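PDB 5Z20: D-lactate dehydrogenase (Fermentative) from Pseudomonas aeruginosa, which catalyses the NAD-dependent interconversion of pyruvate and D-lactate, as a member of the D-isomer specific 2-hydroxyacid dehydrogenase family. Local coordinates for residues His119-His124 / Gly169-Thr174; Gly164-Gly169 / Leu219-Thr224; Gly272-Glu277 / His311-Thr316. All coordinates share one frame; numbering follows the deposited sequence.

Contact 1. Residues His119-His124 / Gly169-Thr174; sequences HAVAEH and GQIGET. With NAI (1,4-dihydronicotinamide adenine dinucleotide), chain L.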
loop_
_atom_site.group_PDB
_atom_site.type_symbol
_atom_site.label_atom_id
_atom_site.label_comp_id
_atom_site.label_asym_id
_atom_site.label_seq_id
_atom_site.Cartn_x
_atom_site.Cartn_y
_atom_site.Cartn_z
ATOM N N HIS B 119 29.088 6.668 -7.064
ATOM C CA HIS B 119 28.531 5.326 -6.819
ATOM C C HIS B 119 27.117 5.382 -6.203
ATOM O O HIS B 119 26.285 4.600 -6.575
ATOM C CB HIS B 119 29.464 4.460 -5.958
ATOM C CG HIS B 119 30.700 4.067 -6.673
ATOM N ND1 HIS B 119 30.796 2.892 -7.402
ATOM C CD2 HIS B 119 31.897 4.709 -6.810
ATOM C CE1 HIS B 119 32.006 2.827 -7.956
ATOM N NE2 HIS B 119 32.650 3.954 -7.678
ATOM N N ALA B 120 26.846 6.333 -5.326
ATOM C CA ALA B 120 25.511 6.411 -4.694
ATOM C C ALA B 120 24.436 6.581 -5.790
ATOM O O ALA B 120 23.431 5.877 -5.821
ATOM C CB ALA B 120 25.434 7.595 -3.766
ATOM N N VAL B 121 24.681 7.481 -6.711
ATOM C CA VAL B 121 23.696 7.767 -7.758
ATOM C C VAL B 121 23.597 6.628 -8.780
ATOM O O VAL B 121 22.526 6.204 -9.122
ATOM C CB VAL B 121 24.031 9.055 -8.491
ATOM C CG1 VAL B 121 22.964 9.439 -9.455
ATOM C CG2 VAL B 121 24.228 10.166 -7.465
ATOM N N ALA B 122 24.722 6.111 -9.215
ATOM C CA ALA B 122 24.720 4.985 -10.164
ATOM C C ALA B 122 24.035 3.774 -9.628
ATOM O O ALA B 122 23.255 3.182 -10.289
ATOM C CB ALA B 122 26.143 4.667 -10.624
ATOM N N GLU B 123 24.315 3.457 -8.365
ATOM C CA GLU B 123 23.685 2.342 -7.691
ATOM C C GLU B 123 22.184 2.504 -7.573
ATOM O O GLU B 123 21.393 1.568 -7.770
ATOM C CB GLU B 123 24.292 2.121 -6.322
ATOM C CG GLU B 123 25.741 1.587 -6.413
ATOM C CD GLU B 123 26.493 1.497 -5.087
ATOM O OE1 GLU B 123 25.852 1.605 -4.014
ATOM O OE2 GLU B 123 27.723 1.277 -5.131
ATOM N N HIS B 124 21.743 3.711 -7.363
ATOM C CA HIS B 124 20.292 3.928 -7.288
ATOM C C HIS B 124 19.655 3.660 -8.629
ATOM O O HIS B 124 18.588 3.088 -8.724
ATOM C CB HIS B 124 19.989 5.385 -6.846
ATOM C CG HIS B 124 18.563 5.610 -6.547
ATOM N ND1 HIS B 124 18.008 5.253 -5.345
ATOM C CD2 HIS B 124 17.572 6.186 -7.272
ATOM C CE1 HIS B 124 16.716 5.522 -5.360
ATOM N NE2 HIS B 124 16.434 6.130 -6.504
ATOM N N GLY B 169 30.030 10.847 -17.881
ATOM C CA GLY B 169 30.864 11.563 -16.956
ATOM C C GLY B 169 31.103 10.733 -15.704
ATOM O O GLY B 169 31.141 9.537 -15.755
ATOM N N GLN B 170 31.228 11.379 -14.570
ATOM C CA GLN B 170 31.505 10.644 -13.365
ATOM C C GLN B 170 30.437 9.615 -13.061
ATOM O O GLN B 170 30.746 8.475 -12.707
ATOM C CB GLN B 170 31.675 11.636 -12.212
ATOM C CG GLN B 170 33.003 12.366 -12.350
ATOM C CD GLN B 170 33.091 13.530 -11.442
ATOM O OE1 GLN B 170 33.821 13.500 -10.492
ATOM N NE2 GLN B 170 32.309 14.583 -11.722
ATOM N N ILE B 171 29.164 10.030 -13.107
ATOM C CA ILE B 171 28.100 9.111 -12.720
ATOM C C ILE B 171 27.926 8.124 -13.854
ATOM O O ILE B 171 27.821 6.922 -13.601
ATOM C CB ILE B 171 26.801 9.830 -12.332
ATOM C CG1 ILE B 171 27.045 10.675 -11.063
ATOM C CG2 ILE B 171 25.710 8.813 -12.075
ATOM C CD1 ILE B 171 25.971 11.738 -10.780
ATOM N N GLY B 172 27.823 8.626 -15.086
ATOM C CA GLY B 172 27.497 7.781 -16.260
ATOM C C GLY B 172 28.538 6.709 -16.453
ATOM O O GLY B 172 28.228 5.558 -16.708
ATOM N N GLU B 173 29.794 7.074 -16.222
ATOM C CA GLU B 173 30.840 6.065 -16.333
ATOM C C GLU B 173 30.750 5.023 -15.196
ATOM O O GLU B 173 31.035 3.857 -15.412
ATOM C CB GLU B 173 32.229 6.728 -16.357
ATOM C CG GLU B 173 33.379 5.746 -16.184
ATOM C CD GLU B 173 34.753 6.449 -16.076
ATOM O OE1 GLU B 173 34.843 7.690 -16.287
ATOM O OE2 GLU B 173 35.754 5.720 -15.759
ATOM N N THR B 174 30.491 5.471 -13.960
ATOM C CA THR B 174 30.369 4.500 -12.814
ATOM C C THR B 174 29.212 3.552 -13.108
ATOM O O THR B 174 29.274 2.345 -12.909
ATOM C CB THR B 174 30.055 5.267 -11.545
ATOM O OG1 THR B 174 31.035 6.271 -11.388
ATOM C CG2 THR B 174 30.008 4.402 -10.325
HETATM P PA NAI L . 29.880 15.089 -15.068
HETATM O O1A NAI L . 30.016 16.443 -15.424
HETATM O O2A NAI L . 30.977 14.346 -14.512
HETATM O O5B NAI L . 29.428 14.389 -16.349
HETATM C C5B NAI L . 28.416 14.826 -17.184
HETATM C C4B NAI L . 28.610 14.173 -18.528
HETATM O O4B NAI L . 27.548 14.532 -19.381
HETATM C C3B NAI L . 29.942 14.527 -19.200
HETATM O O3B NAI L . 30.610 13.464 -19.841
HETATM C C2B NAI L . 29.437 15.434 -20.261
HETATM O O2B NAI L . 30.239 15.565 -21.403
HETATM C C1B NAI L . 28.097 14.834 -20.617
HETATM N N9A NAI L . 27.317 15.780 -21.421
HETATM C C8A NAI L . 27.413 17.099 -21.369
HETATM N N7A NAI L . 26.632 17.676 -22.221
HETATM C C5A NAI L . 26.000 16.742 -22.862
HETATM C C6A NAI L . 25.000 16.722 -23.925
HETATM N N6A NAI L . 24.551 17.851 -24.445
HETATM N N1A NAI L . 24.567 15.540 -24.330
HETATM C C2A NAI L . 25.047 14.432 -23.808
HETATM N N3A NAI L . 25.944 14.384 -22.843
HETATM C C4A NAI L . 26.462 15.481 -22.347
HETATM O O3 NAI L . 28.605 15.092 -14.167
HETATM P PN NAI L . 28.124 13.973 -13.189
HETATM O O1N NAI L . 28.843 14.118 -11.984
HETATM O O2N NAI L . 28.150 12.737 -13.874
HETATM O O5D NAI L . 26.693 14.480 -13.027
HETATM C C5D NAI L . 25.666 14.164 -13.914
HETATM C C4D NAI L . 24.347 14.830 -13.553
HETATM O O4D NAI L . 23.503 14.049 -12.747
HETATM C C3D NAI L . 24.458 16.146 -12.835
HETATM O O3D NAI L . 24.565 17.234 -13.716
HETATM C C2D NAI L . 23.177 16.215 -12.039
HETATM O O2D NAI L . 22.180 16.953 -12.687
HETATM C C1D NAI L . 22.695 14.803 -11.929
HETATM N N1N NAI L . 22.755 14.363 -10.552
HETATM C C2N NAI L . 21.681 13.842 -10.002
HETATM C C3N NAI L . 21.665 13.387 -8.701
HETATM C C7N NAI L . 20.410 12.790 -8.102
HETATM O O7N NAI L . 20.242 12.803 -6.947
HETATM N N7N NAI L . 19.480 12.249 -8.811
HETATM C C4N NAI L . 22.828 13.560 -7.961
HETATM C C5N NAI L . 23.932 14.123 -8.543
HETATM C C6N NAI L . 23.866 14.509 -9.856
#
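T174 reaches H119 with its methyl: CG2 lies 3.5 Å from the centroid of the H119 ring and 16° off the ring normal, a CH-pi contact over the face, displaced toward the ND1 and CE1 rim. The threonine rotamer sets this up. With OG1 turned beside the backbone N (chi1 -54°), CG2 stands anti to that N and faces helix 118-134, while OG1 donates back along its own helix to Q170 O at 2.6 Å, so the hydroxyl is satisfied locally. The same methyl rests on A122 CB at 3.9 Å. One turn earlier, I171 CG2 packs on V121 CG1 at 3.8 Å, the two side chains crossing at about a right angle. The segment 169-174 belongs to the glycine-rich turn and first helix of a Rossmann-type nucleotide fold, with G169 at the N-cap. Backbone amides at this helix start grip the NADH pyrophosphate: Q170 N gives O2A a nearly straight bond (179°), and I171 N donates to O2N at 3.0 Å. Q170 NE2, at the end of an extended side chain, brings O2A a second proton. I171 CD1 and V121 CG2 touch the dihydronicotinamide ring, the latter 3.7 Å from C4N. H159 of the second subunit stacks with the H119 ring.

Contact 2. Residues Gly164-Gly169 / Leu219-Thr224; sequences GVIGTG and LHCPLT. With NAI (1,4-dihydronicotinamide adenine dinucleotide), chain L.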
loop_
_atom_site.group_PDB
_atom_site.type_symbol
_atom_site.label_atom_id
_atom_site.label_comp_id
_atom_site.label_asym_id
_atom_site.label_seq_id
_atom_site.Cartn_x
_atom_site.Cartn_y
_atom_site.Cartn_z
ATOM N N GLY B 164 22.185 1.693 -22.932
ATOM C CA GLY B 164 22.698 2.932 -23.483
ATOM C C GLY B 164 22.801 3.992 -22.415
ATOM O O GLY B 164 21.806 4.282 -21.723
ATOM N N VAL B 165 23.976 4.583 -22.326
ATOM C CA VAL B 165 24.278 5.597 -21.360
ATOM C C VAL B 165 24.424 6.932 -22.063
ATOM O O VAL B 165 25.342 7.109 -22.863
ATOM C CB VAL B 165 25.586 5.252 -20.620
ATOM C CG1 VAL B 165 25.872 6.285 -19.584
ATOM C CG2 VAL B 165 25.491 3.884 -20.006
ATOM N N ILE B 166 23.561 7.883 -21.738
ATOM C CA ILE B 166 23.645 9.194 -22.293
ATOM C C ILE B 166 24.318 10.054 -21.245
ATOM O O ILE B 166 23.738 10.396 -20.193
ATOM C CB ILE B 166 22.241 9.693 -22.604
ATOM C CG1 ILE B 166 21.662 8.849 -23.748
ATOM C CG2 ILE B 166 22.224 11.169 -22.961
ATOM C CD1 ILE B 166 20.195 9.036 -23.992
ATOM N N GLY B 167 25.544 10.426 -21.534
ATOM C CA GLY B 167 26.353 11.201 -20.590
ATOM C C GLY B 167 27.268 10.311 -19.794
ATOM O O GLY B 167 26.825 9.701 -18.829
ATOM N N THR B 168 28.525 10.232 -20.232
ATOM C CA THR B 168 29.504 9.310 -19.663
ATOM C C THR B 168 30.520 10.030 -18.799
ATOM O O THR B 168 31.720 9.832 -18.945
ATOM C CB THR B 168 30.227 8.526 -20.783
ATOM O OG1 THR B 168 30.765 9.415 -21.797
ATOM C CG2 THR B 168 29.211 7.606 -21.458
ATOM N N GLY B 169 30.030 10.847 -17.881
ATOM C CA GLY B 169 30.864 11.563 -16.956
ATOM C C GLY B 169 31.103 10.733 -15.704
ATOM O O GLY B 169 31.141 9.537 -15.755
ATOM N N LEU B 219 19.952 8.224 -18.297
ATOM C CA LEU B 219 20.370 9.603 -18.495
ATOM C C LEU B 219 21.273 10.069 -17.363
ATOM O O LEU B 219 20.898 10.046 -16.196
ATOM C CB LEU B 219 19.132 10.539 -18.533
ATOM C CG LEU B 219 18.027 10.131 -19.525
ATOM C CD1 LEU B 219 16.828 11.041 -19.413
ATOM C CD2 LEU B 219 18.584 10.241 -20.919
ATOM N N HIS B 220 22.448 10.536 -17.750
ATOM C CA HIS B 220 23.447 11.040 -16.807
ATOM C C HIS B 220 24.197 12.270 -17.320
ATOM O O HIS B 220 25.293 12.557 -16.901
ATOM C CB HIS B 220 24.425 9.905 -16.446
ATOM C CG HIS B 220 23.758 8.716 -15.829
ATOM N ND1 HIS B 220 23.250 8.728 -14.539
ATOM C CD2 HIS B 220 23.486 7.489 -16.320
ATOM C CE1 HIS B 220 22.811 7.524 -14.241
ATOM N NE2 HIS B 220 22.921 6.760 -15.308
ATOM N N CYS B 221 23.543 13.035 -18.179
ATOM C CA CYS B 221 24.048 14.280 -18.637
ATOM C C CYS B 221 23.476 15.359 -17.769
ATOM O O CYS B 221 22.384 15.209 -17.218
ATOM C CB CYS B 221 23.659 14.499 -20.121
ATOM S SG CYS B 221 21.881 14.389 -20.442
ATOM N N PRO B 222 24.152 16.492 -17.699
ATOM C CA PRO B 222 23.558 17.602 -16.994
ATOM C C PRO B 222 22.382 18.221 -17.749
ATOM O O PRO B 222 22.229 17.996 -18.939
ATOM C CB PRO B 222 24.709 18.627 -16.899
ATOM C CG PRO B 222 25.744 18.193 -17.883
ATOM C CD PRO B 222 25.453 16.805 -18.304
ATOM N N LEU B 223 21.605 19.040 -17.037
ATOM C CA LEU B 223 20.593 19.850 -17.666
ATOM C C LEU B 223 21.241 21.128 -18.160
ATOM O O LEU B 223 21.827 21.892 -17.356
ATOM C CB LEU B 223 19.468 20.142 -16.722
ATOM C CG LEU B 223 18.363 21.054 -17.285
ATOM C CD1 LEU B 223 17.686 20.386 -18.493
ATOM C CD2 LEU B 223 17.301 21.434 -16.224
ATOM N N THR B 224 21.195 21.328 -19.471
ATOM C CA THR B 224 21.616 22.581 -20.137
ATOM C C THR B 224 20.591 22.874 -21.209
ATOM O O THR B 224 19.682 22.040 -21.479
ATOM C CB THR B 224 22.936 22.421 -20.898
ATOM O OG1 THR B 224 22.731 21.453 -21.929
ATOM C CG2 THR B 224 24.087 21.967 -19.979
HETATM P PA NAI L . 29.880 15.089 -15.068
HETATM O O1A NAI L . 30.016 16.443 -15.424
HETATM O O2A NAI L . 30.977 14.346 -14.512
HETATM O O5B NAI L . 29.428 14.389 -16.349
HETATM C C5B NAI L . 28.416 14.826 -17.184
HETATM C C4B NAI L . 28.610 14.173 -18.528
HETATM O O4B NAI L . 27.548 14.532 -19.381
HETATM C C3B NAI L . 29.942 14.527 -19.200
HETATM O O3B NAI L . 30.610 13.464 -19.841
HETATM C C2B NAI L . 29.437 15.434 -20.261
HETATM O O2B NAI L . 30.239 15.565 -21.403
HETATM C C1B NAI L . 28.097 14.834 -20.617
HETATM N N9A NAI L . 27.317 15.780 -21.421
HETATM C C8A NAI L . 27.413 17.099 -21.369
HETATM N N7A NAI L . 26.632 17.676 -22.221
HETATM C C5A NAI L . 26.000 16.742 -22.862
HETATM C C6A NAI L . 25.000 16.722 -23.925
HETATM N N6A NAI L . 24.551 17.851 -24.445
HETATM N N1A NAI L . 24.567 15.540 -24.330
HETATM C C2A NAI L . 25.047 14.432 -23.808
HETATM N N3A NAI L . 25.944 14.384 -22.843
HETATM C C4A NAI L . 26.462 15.481 -22.347
HETATM O O3 NAI L . 28.605 15.092 -14.167
HETATM P PN NAI L . 28.124 13.973 -13.189
HETATM O O1N NAI L . 28.843 14.118 -11.984
HETATM O O2N NAI L . 28.150 12.737 -13.874
HETATM O O5D NAI L . 26.693 14.480 -13.027
HETATM C C5D NAI L . 25.666 14.164 -13.914
HETATM C C4D NAI L . 24.347 14.830 -13.553
HETATM O O4D NAI L . 23.503 14.049 -12.747
HETATM C C3D NAI L . 24.458 16.146 -12.835
HETATM O O3D NAI L . 24.565 17.234 -13.716
HETATM C C2D NAI L . 23.177 16.215 -12.039
HETATM O O2D NAI L . 22.180 16.953 -12.687
HETATM C C1D NAI L . 22.695 14.803 -11.929
HETATM N N1N NAI L . 22.755 14.363 -10.552
HETATM C C2N NAI L . 21.681 13.842 -10.002
HETATM C C3N NAI L . 21.665 13.387 -8.701
HETATM C C7N NAI L . 20.410 12.790 -8.102
HETATM O O7N NAI L . 20.242 12.803 -6.947
HETATM N N7N NAI L . 19.480 12.249 -8.811
HETATM C C4N NAI L . 22.828 13.560 -7.961
HETATM C C5N NAI L . 23.932 14.123 -8.543
HETATM C C6N NAI L . 23.866 14.509 -9.856
HETATM O O HOH W 1 27.744 11.411 -16.173
#
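H220 N donates to I166 O at 2.8 Å, and this bond ties the ends of two parallel strands together where both segments leave the sheet. I166 and L219 form the parallel bridge, and their side chains run alongside each other on one face of the sheet, with I166 CD1 3.7 Å from L219 CD2. I166 CG2, the branch anti to the backbone N, meets C221 SG at 4.1 Å. Beyond the bridge the two backbones stay close: G167 CA lies 4.3 Å from C221 CA. G167 O is 3.4 Å from H220 CB. Further out, L207 and L210 of helix 207-213 pack on I166, and F175 of helix 170-181 meets the H220 ring with planes at about 45°. The two strand ends of this Rossmann-type sheet open onto NADH: C221 CB lies 3.6 Å from adenine N3A, and P222 CD 3.3 Å from ribose O4B. A water accepts from G169 N at 2.9 Å and lies within donating distance of both H220 O and phosphate O2N, so protein backbone and pyrophosphate are linked through solvent as well as by direct contact.

Contact 3. Residues Gly272-Glu277 / His311-Thr316; sequences GLDVYE and HQAFLT. With NAI (1,4-dihydronicotinamide adenine dinucleotide), chain L; OXM (oxamic acid), chain M.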
loop_
_atom_site.group_PDB
_atom_site.type_symbol
_atom_site.label_atom_id
_atom_site.label_comp_id
_atom_site.label_asym_id
_atom_site.label_seq_id
_atom_site.Cartn_x
_atom_site.Cartn_y
_atom_site.Cartn_z
ATOM N N GLY B 272 11.760 4.506 -14.828
ATOM C CA GLY B 272 12.216 4.787 -13.506
ATOM C C GLY B 272 12.642 6.233 -13.407
ATOM O O GLY B 272 13.568 6.651 -14.121
ATOM N N LEU B 273 12.055 6.966 -12.493
ATOM C CA LEU B 273 12.420 8.337 -12.307
ATOM C C LEU B 273 12.880 8.583 -10.890
ATOM O O LEU B 273 12.205 8.146 -9.959
ATOM C CB LEU B 273 11.199 9.260 -12.507
ATOM C CG LEU B 273 10.524 9.253 -13.870
ATOM C CD1 LEU B 273 9.420 10.326 -13.860
ATOM C CD2 LEU B 273 11.492 9.478 -15.034
ATOM N N ASP B 274 13.986 9.323 -10.734
ATOM C CA ASP B 274 14.345 9.883 -9.415
ATOM C C ASP B 274 14.110 11.405 -9.405
ATOM O O ASP B 274 14.372 12.047 -8.422
ATOM C CB ASP B 274 15.795 9.550 -9.092
ATOM C CG ASP B 274 16.178 9.895 -7.702
ATOM O OD1 ASP B 274 15.417 9.486 -6.770
ATOM O OD2 ASP B 274 17.179 10.642 -7.482
ATOM N N VAL B 275 13.711 11.961 -10.551
ATOM C CA VAL B 275 13.582 13.375 -10.775
ATOM C C VAL B 275 12.391 13.660 -11.655
ATOM O O VAL B 275 11.937 12.812 -12.429
ATOM C CB VAL B 275 14.828 14.005 -11.433
ATOM C CG1 VAL B 275 16.007 13.887 -10.477
ATOM C CG2 VAL B 275 15.154 13.349 -12.776
ATOM N N TYR B 276 11.870 14.850 -11.510
ATOM C CA TYR B 276 10.678 15.262 -12.261
ATOM C C TYR B 276 10.762 16.779 -12.547
ATOM O O TYR B 276 11.143 17.574 -11.666
ATOM C CB TYR B 276 9.377 14.871 -11.500
ATOM C CG TYR B 276 8.124 15.314 -12.198
ATOM C CD1 TYR B 276 7.767 14.804 -13.471
ATOM C CD2 TYR B 276 7.315 16.298 -11.655
ATOM C CE1 TYR B 276 6.651 15.279 -14.157
ATOM C CE2 TYR B 276 6.185 16.759 -12.311
ATOM C CZ TYR B 276 5.856 16.248 -13.566
ATOM O OH TYR B 276 4.796 16.718 -14.242
ATOM N N GLU B 277 10.303 17.180 -13.718
ATOM C CA GLU B 277 10.457 18.558 -14.161
ATOM C C GLU B 277 9.839 19.570 -13.233
ATOM O O GLU B 277 10.478 20.587 -12.941
ATOM C CB GLU B 277 9.933 18.718 -15.568
ATOM C CG GLU B 277 10.047 20.120 -16.134
ATOM C CD GLU B 277 9.988 20.158 -17.675
ATOM O OE1 GLU B 277 9.779 19.137 -18.362
ATOM O OE2 GLU B 277 10.144 21.244 -18.204
ATOM N N HIS B 311 13.860 11.962 -5.682
ATOM C CA HIS B 311 15.183 12.575 -5.760
ATOM C C HIS B 311 16.088 12.180 -4.608
ATOM O O HIS B 311 16.639 13.035 -3.895
ATOM C CB HIS B 311 15.072 14.120 -5.844
ATOM C CG HIS B 311 16.215 14.762 -6.516
ATOM N ND1 HIS B 311 16.084 15.902 -7.293
ATOM C CD2 HIS B 311 17.539 14.462 -6.504
ATOM C CE1 HIS B 311 17.273 16.257 -7.760
ATOM N NE2 HIS B 311 18.176 15.409 -7.285
ATOM N N GLN B 312 16.208 10.880 -4.433
ATOM C CA GLN B 312 16.993 10.308 -3.351
ATOM C C GLN B 312 18.176 9.529 -3.877
ATOM O O GLN B 312 18.813 8.812 -3.093
ATOM C CB GLN B 312 16.114 9.381 -2.453
ATOM C CG GLN B 312 15.537 8.180 -3.217
ATOM C CD GLN B 312 14.855 7.137 -2.313
ATOM O OE1 GLN B 312 13.649 7.155 -2.169
ATOM N NE2 GLN B 312 15.639 6.292 -1.687
ATOM N N ALA B 313 18.526 9.660 -5.164
ATOM C CA ALA B 313 19.695 8.927 -5.640
ATOM C C ALA B 313 21.000 9.301 -4.912
ATOM O O ALA B 313 21.899 8.475 -4.779
ATOM C CB ALA B 313 19.881 9.148 -7.120
ATOM N N PHE B 314 21.106 10.553 -4.456
ATOM C CA PHE B 314 22.252 11.026 -3.669
ATOM C C PHE B 314 22.231 10.560 -2.261
ATOM O O PHE B 314 23.208 10.763 -1.522
ATOM C CB PHE B 314 22.285 12.578 -3.633
ATOM C CG PHE B 314 21.316 13.180 -2.716
ATOM C CD1 PHE B 314 19.975 13.360 -3.091
ATOM C CD2 PHE B 314 21.685 13.638 -1.524
ATOM C CE1 PHE B 314 19.040 13.947 -2.217
ATOM C CE2 PHE B 314 20.780 14.248 -0.673
ATOM C CZ PHE B 314 19.442 14.355 -1.002
ATOM N N LEU B 315 21.147 9.926 -1.823
ATOM C CA LEU B 315 20.903 9.788 -0.399
ATOM C C LEU B 315 21.472 8.483 0.217
ATOM O O LEU B 315 20.727 7.541 0.486
ATOM C CB LEU B 315 19.377 9.896 -0.123
ATOM C CG LEU B 315 18.986 10.109 1.314
ATOM C CD1 LEU B 315 19.179 11.549 1.734
ATOM C CD2 LEU B 315 17.550 9.653 1.601
ATOM N N THR B 316 22.778 8.490 0.499
ATOM C CA THR B 316 23.449 7.425 1.251
ATOM C C THR B 316 24.304 8.032 2.344
ATOM O O THR B 316 24.600 9.254 2.272
ATOM C CB THR B 316 24.379 6.582 0.388
ATOM O OG1 THR B 316 25.485 7.384 -0.096
ATOM C CG2 THR B 316 23.647 6.016 -0.779
HETATM P PA NAI L . 29.880 15.089 -15.068
HETATM O O1A NAI L . 30.016 16.443 -15.424
HETATM O O2A NAI L . 30.977 14.346 -14.512
HETATM O O5B NAI L . 29.428 14.389 -16.349
HETATM C C5B NAI L . 28.416 14.826 -17.184
HETATM C C4B NAI L . 28.610 14.173 -18.528
HETATM O O4B NAI L . 27.548 14.532 -19.381
HETATM C C3B NAI L . 29.942 14.527 -19.200
HETATM O O3B NAI L . 30.610 13.464 -19.841
HETATM C C2B NAI L . 29.437 15.434 -20.261
HETATM O O2B NAI L . 30.239 15.565 -21.403
HETATM C C1B NAI L . 28.097 14.834 -20.617
HETATM N N9A NAI L . 27.317 15.780 -21.421
HETATM C C8A NAI L . 27.413 17.099 -21.369
HETATM N N7A NAI L . 26.632 17.676 -22.221
HETATM C C5A NAI L . 26.000 16.742 -22.862
HETATM C C6A NAI L . 25.000 16.722 -23.925
HETATM N N6A NAI L . 24.551 17.851 -24.445
HETATM N N1A NAI L . 24.567 15.540 -24.330
HETATM C C2A NAI L . 25.047 14.432 -23.808
HETATM N N3A NAI L . 25.944 14.384 -22.843
HETATM C C4A NAI L . 26.462 15.481 -22.347
HETATM O O3 NAI L . 28.605 15.092 -14.167
HETATM P PN NAI L . 28.124 13.973 -13.189
HETATM O O1N NAI L . 28.843 14.118 -11.984
HETATM O O2N NAI L . 28.150 12.737 -13.874
HETATM O O5D NAI L . 26.693 14.480 -13.027
HETATM C C5D NAI L . 25.666 14.164 -13.914
HETATM C C4D NAI L . 24.347 14.830 -13.553
HETATM O O4D NAI L . 23.503 14.049 -12.747
HETATM C C3D NAI L . 24.458 16.146 -12.835
HETATM O O3D NAI L . 24.565 17.234 -13.716
HETATM C C2D NAI L . 23.177 16.215 -12.039
HETATM O O2D NAI L . 22.180 16.953 -12.687
HETATM C C1D NAI L . 22.695 14.803 -11.929
HETATM N N1N NAI L . 22.755 14.363 -10.552
HETATM C C2N NAI L . 21.681 13.842 -10.002
HETATM C C3N NAI L . 21.665 13.387 -8.701
HETATM C C7N NAI L . 20.410 12.790 -8.102
HETATM O O7N NAI L . 20.242 12.803 -6.947
HETATM N N7N NAI L . 19.480 12.249 -8.811
HETATM C C4N NAI L . 22.828 13.560 -7.961
HETATM C C5N NAI L . 23.932 14.123 -8.543
HETATM C C6N NAI L . 23.866 14.509 -9.856
HETATM C C1 OXM M . 21.695 16.103 -6.669
HETATM N N1 OXM M . 21.495 15.594 -5.455
HETATM O O1 OXM M . 20.852 16.023 -7.548
HETATM C C2 OXM M . 22.960 16.774 -6.952
HETATM O O2 OXM M . 23.020 17.577 -7.909
HETATM O O3 OXM M . 23.952 16.528 -6.231
#
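D274 meets the backbone of the 311-316 loop with both carboxylate oxygens, at the C-terminal end of strand 268-273 in the parallel Rossmann-type sheet that carries the cofactor. Q312 N donates to OD1 at 2.8 Å, on the syn lone pair, whereas A313 N reaches OD2 at 2.9 Å from above the carboxylate plane, 40° out of it. The carboxylate gets there because CG stands anti to the backbone N (chi1 -171°), extending the group toward the start of the type I turn Q312-L315. OD2 also accepts from the nicotinamide amide: NADH N7N lies 3.1 Å away with an N-H...acceptor angle of 167°. T309 OG1 is a further partner of OD1, so each oxygen has two partners and the group's rotation is well fixed. The nearby side chain of H124, on helix 118-134, closes over D274, Q312 and A313.

This side is dense and polar; the neighbouring one is sparser. There V275 offers a single methyl, CG1, which lies over one face of the H311 ring, 3.9 Å from its centroid. E279 OE2 holds H311 ND1 at the far edge of the ring, consistent with the histidine–glutamate pair familiar in this family. Beyond A313 the loop makes no contact with 272-277. L315 and T316 turn instead to the second subunit, T316 OG1 being hydrogen-bonded to D157 OD1 of that subunit, and E277 at the other end is partly exposed. The imidazole edge meets the substrate analogue oxamate in the ring plane: H311 NE2 donates to its O1 at 2.8 Å.

Overall arrangement
All three contacts are buried and all touch the same NADH, but at different stations along it. Contact 1 joins two helices by apolar packing, and its polar work goes to the pyrophosphate. Contact 2 shares G169 with it and lies one step back in the chain, joining two adjacent strand ends largely through backbone, beside the adenine and ribose. H220 of contact 2 packs on I171 of contact 1. Contact 3 sits at the nicotinamide end, where a carboxylate takes the nicotinamide amide and an imidazole the oxamate. It touches contact 1 through H124 and A120, yet stays about 7 Å from contact 2 at nearest atoms. Contacts 1 and 3 also border the second subunit; contact 2 touches no other chain.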